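Local coordinates for protein taurocyamine kinase (Schistosoma mansoni, PDB 4WOD) that reversibly transfers phosphate between ATP and the guanidino compound taurocyamine, as a duplicated phosphagen kinase with two kinase repeats in one chain, at residues A[387-392]-A[444-449]; A[431-434]-A[439-442]; A[370-375]-A[411-416]. The protein carries 4 engineered substitutions. One frame throughout, in Å; residues are numbered along the deposited sequence.

All three contacts lie in the small helical N-terminal domain of the second kinase repeat. From the N terminus, helix 369-376 comes first; interaction 3 closes a loop when 411-416, on helix 409-418, returns to pack on it. Segment 387-392, in between, spans the end of helix 385-388 and meets 444-449 later in the chain, so the loop of interaction 1 opens inside that of interaction 3 and closes after it: the two cross. Interaction 2, a short turn between 431-434 and 439-442, follows interaction 3 in series and falls wholly within the span of interaction 1. Y439, in the second segment of interaction 2, packs on Y389 of interaction 1 and I413 of interaction 3.

Interaction 1: A[387-392]-A[444-449]; sequences RKYLTP and ICDYHG
The end of helix 385-388 and the turn after it face the last turns of helix 437-448 with the backbones well apart, the closest CA atoms, those of Y389 and D446, being 9.8 Å from each other, and long side chains bridge the gap. D446 is the meeting point. Its OD2 takes a salt bridge from K388 NZ at 2.9 Å, received on the syn lone pair, the side of the other carboxylate oxygen. Y389 OH donates to the same OD2 atom; the modelled separation of 2.3 Å is very short, so its exact length is doubtful. OD2 sits at the edge of the tyrosine ring, in its plane, while the carboxylate is turned nearly perpendicular, 87° from that ring. K388 starts with CG anti to the backbone N (chi1 -175°) and stays extended to its tip, which carries the ammonium alongside Y389 to the acid. On the way its CG lies 4.0 Å above the plane of the Y389 ring, toward the rim, and both side chains run to the same oxygen. The lysine ammonium would be expected to stabilise the carboxylate charge. The Y389 ring also packs on P442 and L443 of the helix that carries D446. The whole is a surface salt bridge, with a tyrosine hydroxyl close to the same oxygen, joining the turn after helix 385-388 to the C-terminal part of helix 437-448 in the all-helical phosphagen kinase N-terminal domain.

Interaction 2: A[431-434]-A[439-442]; sequences ECYS and YLDP
L440 sends its CD1 methyl over one face of the Y433 ring, a CH-pi contact in which the carbon stands 4.2 Å from the ring centroid and 28° off the ring normal. The methyl is displaced toward one side of the ring, where Y433 CD1 is its closest ring atom at 3.8 Å. The two side chains cross at about a right angle. A branch tip of the leucine does the touching. That same methyl also reaches the backbone, with L440 CD1 3.3 Å from C432 O, and meets the C432 CB at 4.3 Å. L440 CG lies anti to its carbonyl carbon (chi1 -72°) and the chain then runs on extended (chi2 166°), which drives CD1 into the angle between the C432 backbone and the tyrosine face. The far end of the tyrosine side chain is held by a hydrogen bond between Y433 OH and T629 O. On the neighbouring helix 409-418, M412 packs against L440. This is a buried apolar contact across the tight turn between short helix 432-435 and helix 437-448, and its tyrosine lies about 6 Å, side chain to side chain, from C631, the predicted active-site cysteine of the second repeat.

Interaction 3: A[370-375]-A[411-416]; sequences TYLAKL and HMIRNG
L372, I413 and R414 carry this contact between helices 369-376 and 409-418, whose short segments run nearly parallel, 24° apart, with a closest axis approach of 9.1 Å. L372 has the largest share and points its side chain at the partner helix, touching two successive residues with different atoms. Its CB meets the tip of I413, with L372 CB to I413 CD1 at 3.7 Å, while one of its terminal methyls, CD1, rests 4.1 Å from R414 CB and equally near R414 CG. I413 reaches across because CG1 takes the position between backbone N and carbonyl carbon (chi1 69°) and then extends, laying CD1 against the L372 CB and near the A373 backbone nitrogen. R414 offers only the aliphatic root of its chain here. With CG anti to the backbone N (chi1 -164°) and the chain extended to NE, the guanidinium is carried beyond the leucine to polar partners elsewhere: a salt bridge from NE to E367 and hydrogen bonds from NH2 to N292 and from NH1 to the carbonyl oxygen of D557. Since N292 belongs to the first repeat, this arginine links the two halves of the chain. Apolar packing is continued by V366 and A417 around L372 and by Y439 beside I413. The arrangement is a buried apolar interface between near-parallel helices, part of the core of the small helical N-terminal domain of a phosphagen kinase.

Interaction 1: A[387-392]-A[444-449]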
loop_
_atom_site.group_PDB
_atom_site.type_symbol
_atom_site.label_atom_id
_atom_site.label_comp_id
_atom_site.label_asym_id
_atom_site.label_seq_id
_atom_site.Cartn_x
_atom_site.Cartn_y
_atom_site.Cartn_z
ATOM N N ARG A 387 21.226 -4.556 9.329
ATOM C CA ARG A 387 21.388 -3.986 10.672
ATOM C C ARG A 387 22.736 -4.297 11.319
ATOM O O ARG A 387 23.344 -3.441 11.960
ATOM C CB ARG A 387 20.272 -4.485 11.593
ATOM C CG ARG A 387 20.438 -3.995 13.004
ATOM C CD ARG A 387 19.211 -4.225 13.854
ATOM N NE ARG A 387 19.347 -3.500 15.111
ATOM C CZ ARG A 387 19.135 -4.032 16.314
ATOM N NH1 ARG A 387 18.762 -5.298 16.428
ATOM N NH2 ARG A 387 19.297 -3.296 17.401
ATOM N N LYS A 388 23.200 -5.529 11.150
ATOM C CA LYS A 388 24.415 -5.988 11.816
ATOM C C LYS A 388 25.625 -5.092 11.520
ATOM O O LYS A 388 26.457 -4.849 12.399
ATOM C CB LYS A 388 24.711 -7.435 11.405
ATOM C CG LYS A 388 25.876 -8.071 12.119
ATOM C CD LYS A 388 26.019 -9.511 11.677
ATOM C CE LYS A 388 27.307 -10.126 12.177
ATOM N NZ LYS A 388 27.407 -11.542 11.728
ATOM N N TYR A 389 25.718 -4.579 10.290
ATOM C CA TYR A 389 26.890 -3.790 9.919
ATOM C C TYR A 389 26.614 -2.306 9.935
ATOM O O TYR A 389 27.489 -1.509 9.600
ATOM C CB TYR A 389 27.418 -4.240 8.554
ATOM C CG TYR A 389 27.991 -5.626 8.687
ATOM C CD1 TYR A 389 29.282 -5.817 9.179
ATOM C CD2 TYR A 389 27.220 -6.746 8.399
ATOM C CE1 TYR A 389 29.805 -7.088 9.353
ATOM C CE2 TYR A 389 27.736 -8.015 8.561
ATOM C CZ TYR A 389 29.029 -8.184 9.034
ATOM O OH TYR A 389 29.524 -9.453 9.206
ATOM N N LEU A 390 25.409 -1.933 10.353
ATOM C CA LEU A 390 25.087 -0.524 10.517
ATOM C C LEU A 390 25.495 -0.067 11.919
ATOM O O LEU A 390 24.641 0.146 12.782
ATOM C CB LEU A 390 23.604 -0.267 10.286
ATOM C CG LEU A 390 23.245 1.201 10.050
ATOM C CD1 LEU A 390 23.732 1.657 8.685
ATOM C CD2 LEU A 390 21.741 1.414 10.175
ATOM N N THR A 391 26.800 0.074 12.138
ATOM C CA THR A 391 27.329 0.423 13.461
ATOM C C THR A 391 27.242 1.935 13.714
ATOM O O THR A 391 27.015 2.713 12.784
ATOM C CB THR A 391 28.793 -0.048 13.625
ATOM O OG1 THR A 391 29.633 0.634 12.687
ATOM C CG2 THR A 391 28.912 -1.568 13.433
ATOM N N PRO A 392 27.387 2.356 14.987
ATOM C CA PRO A 392 27.464 3.789 15.286
ATOM C C PRO A 392 28.525 4.515 14.462
ATOM O O PRO A 392 28.278 5.615 13.968
ATOM C CB PRO A 392 27.824 3.804 16.771
ATOM C CG PRO A 392 27.125 2.587 17.309
ATOM C CD PRO A 392 27.227 1.551 16.217
ATOM N N ILE A 444 29.097 -8.104 2.623
ATOM C CA ILE A 444 29.231 -8.989 1.467
ATOM C C ILE A 444 30.053 -10.215 1.849
ATOM O O ILE A 444 29.667 -11.347 1.579
ATOM C CB ILE A 444 29.894 -8.227 0.284
ATOM C CG1 ILE A 444 28.888 -7.263 -0.358
ATOM C CG2 ILE A 444 30.477 -9.172 -0.759
ATOM C CD1 ILE A 444 29.538 -6.192 -1.239
ATOM N N CYS A 445 31.184 -9.960 2.496
ATOM C CA CYS A 445 32.055 -11.006 3.011
ATOM C C CYS A 445 31.316 -11.983 3.922
ATOM O O CYS A 445 31.468 -13.198 3.790
ATOM C CB CYS A 445 33.222 -10.375 3.758
ATOM S SG CYS A 445 34.472 -9.678 2.656
ATOM N N ASP A 446 30.520 -11.434 4.837
ATOM C CA ASP A 446 29.672 -12.222 5.739
ATOM C C ASP A 446 28.634 -13.050 4.974
ATOM O O ASP A 446 28.579 -14.273 5.122
ATOM C CB ASP A 446 28.966 -11.295 6.732
ATOM C CG ASP A 446 28.423 -12.027 7.961
ATOM O OD1 ASP A 446 28.166 -13.248 7.890
ATOM O OD2 ASP A 446 28.243 -11.357 9.004
ATOM N N TYR A 447 27.821 -12.387 4.154
ATOM C CA TYR A 447 26.760 -13.078 3.410
ATOM C C TYR A 447 27.303 -14.215 2.532
ATOM O O TYR A 447 26.785 -15.329 2.561
ATOM C CB TYR A 447 25.975 -12.077 2.539
ATOM C CG TYR A 447 24.746 -12.652 1.855
ATOM C CD1 TYR A 447 23.478 -12.478 2.403
ATOM C CD2 TYR A 447 24.849 -13.366 0.665
ATOM C CE1 TYR A 447 22.341 -13.007 1.790
ATOM C CE2 TYR A 447 23.718 -13.895 0.044
ATOM C CZ TYR A 447 22.472 -13.703 0.608
ATOM O OH TYR A 447 21.351 -14.219 -0.002
ATOM N N HIS A 448 28.338 -13.929 1.745
ATOM C CA HIS A 448 28.871 -14.918 0.804
ATOM C C HIS A 448 29.964 -15.833 1.379
ATOM O O HIS A 448 30.503 -16.675 0.663
ATOM C CB HIS A 448 29.393 -14.199 -0.437
ATOM C CG HIS A 448 28.329 -13.432 -1.153
ATOM N ND1 HIS A 448 27.450 -14.027 -2.030
ATOM C CD2 HIS A 448 27.961 -12.131 -1.072
ATOM C CE1 HIS A 448 26.597 -13.121 -2.474
ATOM N NE2 HIS A 448 26.892 -11.960 -1.919
ATOM N N GLY A 449 30.274 -15.678 2.663
ATOM C CA GLY A 449 31.313 -16.474 3.303
ATOM C C GLY A 449 32.692 -16.348 2.664
ATOM O O GLY A 449 33.369 -17.354 2.406
#

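Interaction 2: A[431-434]-A[439-442]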
loop_
_atom_site.group_PDB
_atom_site.type_symbol
_atom_site.label_atom_id
_atom_site.label_comp_id
_atom_site.label_asym_id
_atom_site.label_seq_id
_atom_site.Cartn_x
_atom_site.Cartn_y
_atom_site.Cartn_z
ATOM N N GLU A 431 28.184 2.732 -7.870
ATOM C CA GLU A 431 29.172 3.494 -7.102
ATOM C C GLU A 431 28.999 3.279 -5.591
ATOM O O GLU A 431 29.917 3.508 -4.797
ATOM C CB GLU A 431 29.080 4.984 -7.442
ATOM C CG GLU A 431 30.211 5.820 -6.842
ATOM C CD GLU A 431 30.040 7.303 -7.105
ATOM O OE1 GLU A 431 29.825 7.670 -8.277
ATOM O OE2 GLU A 431 30.110 8.101 -6.141
ATOM N N CYS A 432 27.814 2.832 -5.203
ATOM C CA CYS A 432 27.544 2.519 -3.808
ATOM C C CYS A 432 28.587 1.554 -3.237
ATOM O O CYS A 432 28.969 1.666 -2.062
ATOM C CB CYS A 432 26.128 1.940 -3.668
ATOM S SG CYS A 432 24.823 3.186 -3.767
ATOM N N TYR A 433 29.078 0.637 -4.079
ATOM C CA TYR A 433 30.010 -0.380 -3.618
ATOM C C TYR A 433 31.444 0.128 -3.422
ATOM O O TYR A 433 32.306 -0.616 -2.972
ATOM C CB TYR A 433 30.019 -1.571 -4.581
ATOM C CG TYR A 433 28.720 -2.349 -4.534
ATOM C CD1 TYR A 433 28.502 -3.320 -3.556
ATOM C CD2 TYR A 433 27.703 -2.094 -5.445
ATOM C CE1 TYR A 433 27.312 -4.052 -3.509
ATOM C CE2 TYR A 433 26.492 -2.803 -5.391
ATOM C CZ TYR A 433 26.308 -3.779 -4.430
ATOM O OH TYR A 433 25.104 -4.487 -4.387
ATOM N N SER A 434 31.707 1.369 -3.766
ATOM C CA SER A 434 32.976 1.956 -3.363
ATOM C C SER A 434 32.720 3.082 -2.357
ATOM O O SER A 434 33.407 3.160 -1.347
ATOM C CB SER A 434 33.771 2.452 -4.580
ATOM O OG SER A 434 33.139 3.560 -5.192
ATOM N N TYR A 439 30.597 -0.120 4.810
ATOM C CA TYR A 439 29.371 -0.812 5.189
ATOM C C TYR A 439 29.194 -2.075 4.363
ATOM O O TYR A 439 28.933 -3.147 4.903
ATOM C CB TYR A 439 28.172 0.110 5.022
ATOM C CG TYR A 439 26.820 -0.529 5.211
ATOM C CD1 TYR A 439 26.382 -0.910 6.472
ATOM C CD2 TYR A 439 25.961 -0.713 4.131
ATOM C CE1 TYR A 439 25.132 -1.470 6.651
ATOM C CE2 TYR A 439 24.704 -1.267 4.305
ATOM C CZ TYR A 439 24.299 -1.646 5.573
ATOM O OH TYR A 439 23.049 -2.208 5.763
ATOM N N LEU A 440 29.339 -1.951 3.045
ATOM C CA LEU A 440 28.960 -3.049 2.161
ATOM C C LEU A 440 29.984 -4.197 2.127
ATOM O O LEU A 440 29.601 -5.359 1.968
ATOM C CB LEU A 440 28.707 -2.524 0.741
ATOM C CG LEU A 440 27.420 -1.693 0.532
ATOM C CD1 LEU A 440 27.436 -0.950 -0.803
ATOM C CD2 LEU A 440 26.174 -2.582 0.611
ATOM N N ASP A 441 31.275 -3.899 2.283
ATOM C CA ASP A 441 32.275 -4.941 2.095
ATOM C C ASP A 441 32.256 -5.999 3.202
ATOM O O ASP A 441 32.284 -7.184 2.901
ATOM C CB ASP A 441 33.677 -4.350 1.973
ATOM C CG ASP A 441 34.698 -5.392 1.559
ATOM O OD1 ASP A 441 34.670 -5.805 0.380
ATOM O OD2 ASP A 441 35.508 -5.808 2.409
ATOM N N PRO A 442 32.200 -5.585 4.486
ATOM C CA PRO A 442 32.097 -6.657 5.487
ATOM C C PRO A 442 30.783 -7.448 5.360
ATOM O O PRO A 442 30.774 -8.673 5.530
ATOM C CB PRO A 442 32.169 -5.902 6.830
ATOM C CG PRO A 442 31.803 -4.494 6.515
ATOM C CD PRO A 442 32.339 -4.255 5.116
#

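Interaction 3: A[370-375]-A[411-416]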
loop_
_atom_site.group_PDB
_atom_site.type_symbol
_atom_site.label_atom_id
_atom_site.label_comp_id
_atom_site.label_asym_id
_atom_site.label_seq_id
_atom_site.Cartn_x
_atom_site.Cartn_y
_atom_site.Cartn_z
ATOM N N THR A 370 19.487 8.330 10.429
ATOM C CA THR A 370 19.280 7.988 11.843
ATOM C C THR A 370 17.826 7.660 12.163
ATOM O O THR A 370 17.555 6.913 13.111
ATOM C CB THR A 370 19.739 9.111 12.781
ATOM O OG1 THR A 370 19.066 10.320 12.425
ATOM C CG2 THR A 370 21.245 9.303 12.669
ATOM N N TYR A 371 16.896 8.201 11.378
ATOM C CA TYR A 371 15.477 7.855 11.528
ATOM C C TYR A 371 15.231 6.415 11.088
ATOM O O TYR A 371 14.560 5.637 11.780
ATOM C CB TYR A 371 14.586 8.805 10.718
ATOM C CG TYR A 371 13.102 8.459 10.754
ATOM C CD1 TYR A 371 12.297 8.878 11.813
ATOM C CD2 TYR A 371 12.498 7.737 9.723
ATOM C CE1 TYR A 371 10.943 8.573 11.853
ATOM C CE2 TYR A 371 11.145 7.431 9.752
ATOM C CZ TYR A 371 10.367 7.846 10.824
ATOM O OH TYR A 371 9.005 7.560 10.875
ATOM N N LEU A 372 15.770 6.068 9.927
ATOM C CA LEU A 372 15.632 4.707 9.414
ATOM C C LEU A 372 16.359 3.703 10.289
ATOM O O LEU A 372 15.922 2.564 10.416
ATOM C CB LEU A 372 16.146 4.614 7.968
ATOM C CG LEU A 372 15.278 5.378 6.967
ATOM C CD1 LEU A 372 15.895 5.347 5.540
ATOM C CD2 LEU A 372 13.853 4.852 6.960
ATOM N N ALA A 373 17.478 4.111 10.879
ATOM C CA ALA A 373 18.224 3.214 11.756
ATOM C C ALA A 373 17.386 2.848 12.993
ATOM O O ALA A 373 17.509 1.747 13.528
ATOM C CB ALA A 373 19.544 3.848 12.167
ATOM N N LYS A 374 16.540 3.771 13.440
ATOM C CA LYS A 374 15.651 3.481 14.570
ATOM C C LYS A 374 14.599 2.458 14.153
ATOM O O LYS A 374 14.371 1.484 14.867
ATOM C CB LYS A 374 14.991 4.756 15.103
ATOM C CG LYS A 374 15.984 5.776 15.645
ATOM C CD LYS A 374 15.314 6.793 16.566
ATOM C CE LYS A 374 15.347 8.213 15.977
ATOM N NZ LYS A 374 16.422 9.069 16.561
ATOM N N LEU A 375 13.993 2.633 12.981
ATOM C CA LEU A 375 13.009 1.631 12.527
ATOM C C LEU A 375 13.652 0.243 12.374
ATOM O O LEU A 375 13.016 -0.787 12.651
ATOM C CB LEU A 375 12.346 2.062 11.212
ATOM C CG LEU A 375 11.466 3.317 11.247
ATOM C CD1 LEU A 375 10.976 3.696 9.854
ATOM C CD2 LEU A 375 10.286 3.119 12.185
ATOM N N HIS A 411 19.076 5.353 1.725
ATOM C CA HIS A 411 18.376 4.708 0.619
ATOM C C HIS A 411 18.453 3.190 0.704
ATOM O O HIS A 411 17.459 2.492 0.477
ATOM C CB HIS A 411 18.957 5.155 -0.737
ATOM C CG HIS A 411 18.391 6.439 -1.245
ATOM N ND1 HIS A 411 19.159 7.571 -1.426
ATOM C CD2 HIS A 411 17.133 6.774 -1.606
ATOM C CE1 HIS A 411 18.399 8.541 -1.896
ATOM N NE2 HIS A 411 17.163 8.085 -2.007
ATOM N N MET A 412 19.638 2.675 1.019
ATOM C CA MET A 412 19.860 1.247 0.841
ATOM C C MET A 412 19.398 0.415 2.048
ATOM O O MET A 412 19.104 -0.763 1.898
ATOM C CB MET A 412 21.337 0.970 0.491
ATOM C CG MET A 412 22.338 0.951 1.635
ATOM S SD MET A 412 24.008 0.442 1.046
ATOM C CE MET A 412 24.095 1.418 -0.436
ATOM N N ILE A 413 19.262 1.022 3.221
ATOM C CA ILE A 413 18.711 0.266 4.351
ATOM C C ILE A 413 17.182 0.414 4.487
ATOM O O ILE A 413 16.562 -0.289 5.292
ATOM C CB ILE A 413 19.363 0.676 5.704
ATOM C CG1 ILE A 413 18.934 2.091 6.098
ATOM C CG2 ILE A 413 20.900 0.513 5.655
ATOM C CD1 ILE A 413 19.082 2.372 7.586
ATOM N N ARG A 414 16.577 1.285 3.682
ATOM C CA ARG A 414 15.150 1.590 3.806
ATOM C C ARG A 414 14.262 0.341 3.723
ATOM O O ARG A 414 13.311 0.193 4.516
ATOM C CB ARG A 414 14.709 2.599 2.743
ATOM C CG ARG A 414 13.366 3.226 3.056
ATOM C CD ARG A 414 12.897 4.244 2.002
ATOM N NE ARG A 414 11.736 4.996 2.488
ATOM C CZ ARG A 414 10.474 4.575 2.386
ATOM N NH1 ARG A 414 10.194 3.411 1.800
ATOM N NH2 ARG A 414 9.488 5.312 2.876
ATOM N N ASN A 415 14.557 -0.559 2.785
ATOM C CA ASN A 415 13.712 -1.754 2.669
ATOM C C ASN A 415 13.728 -2.554 3.979
ATOM O O ASN A 415 12.699 -3.085 4.410
ATOM C CB ASN A 415 14.136 -2.661 1.499
ATOM C CG ASN A 415 15.519 -3.246 1.675
ATOM O OD1 ASN A 415 16.494 -2.526 1.778
ATOM N ND2 ASN A 415 15.599 -4.558 1.769
ATOM N N GLY A 416 14.883 -2.608 4.635
ATOM C CA GLY A 416 15.001 -3.307 5.906
ATOM C C GLY A 416 14.358 -2.551 7.055
ATOM O O GLY A 416 13.703 -3.137 7.928
#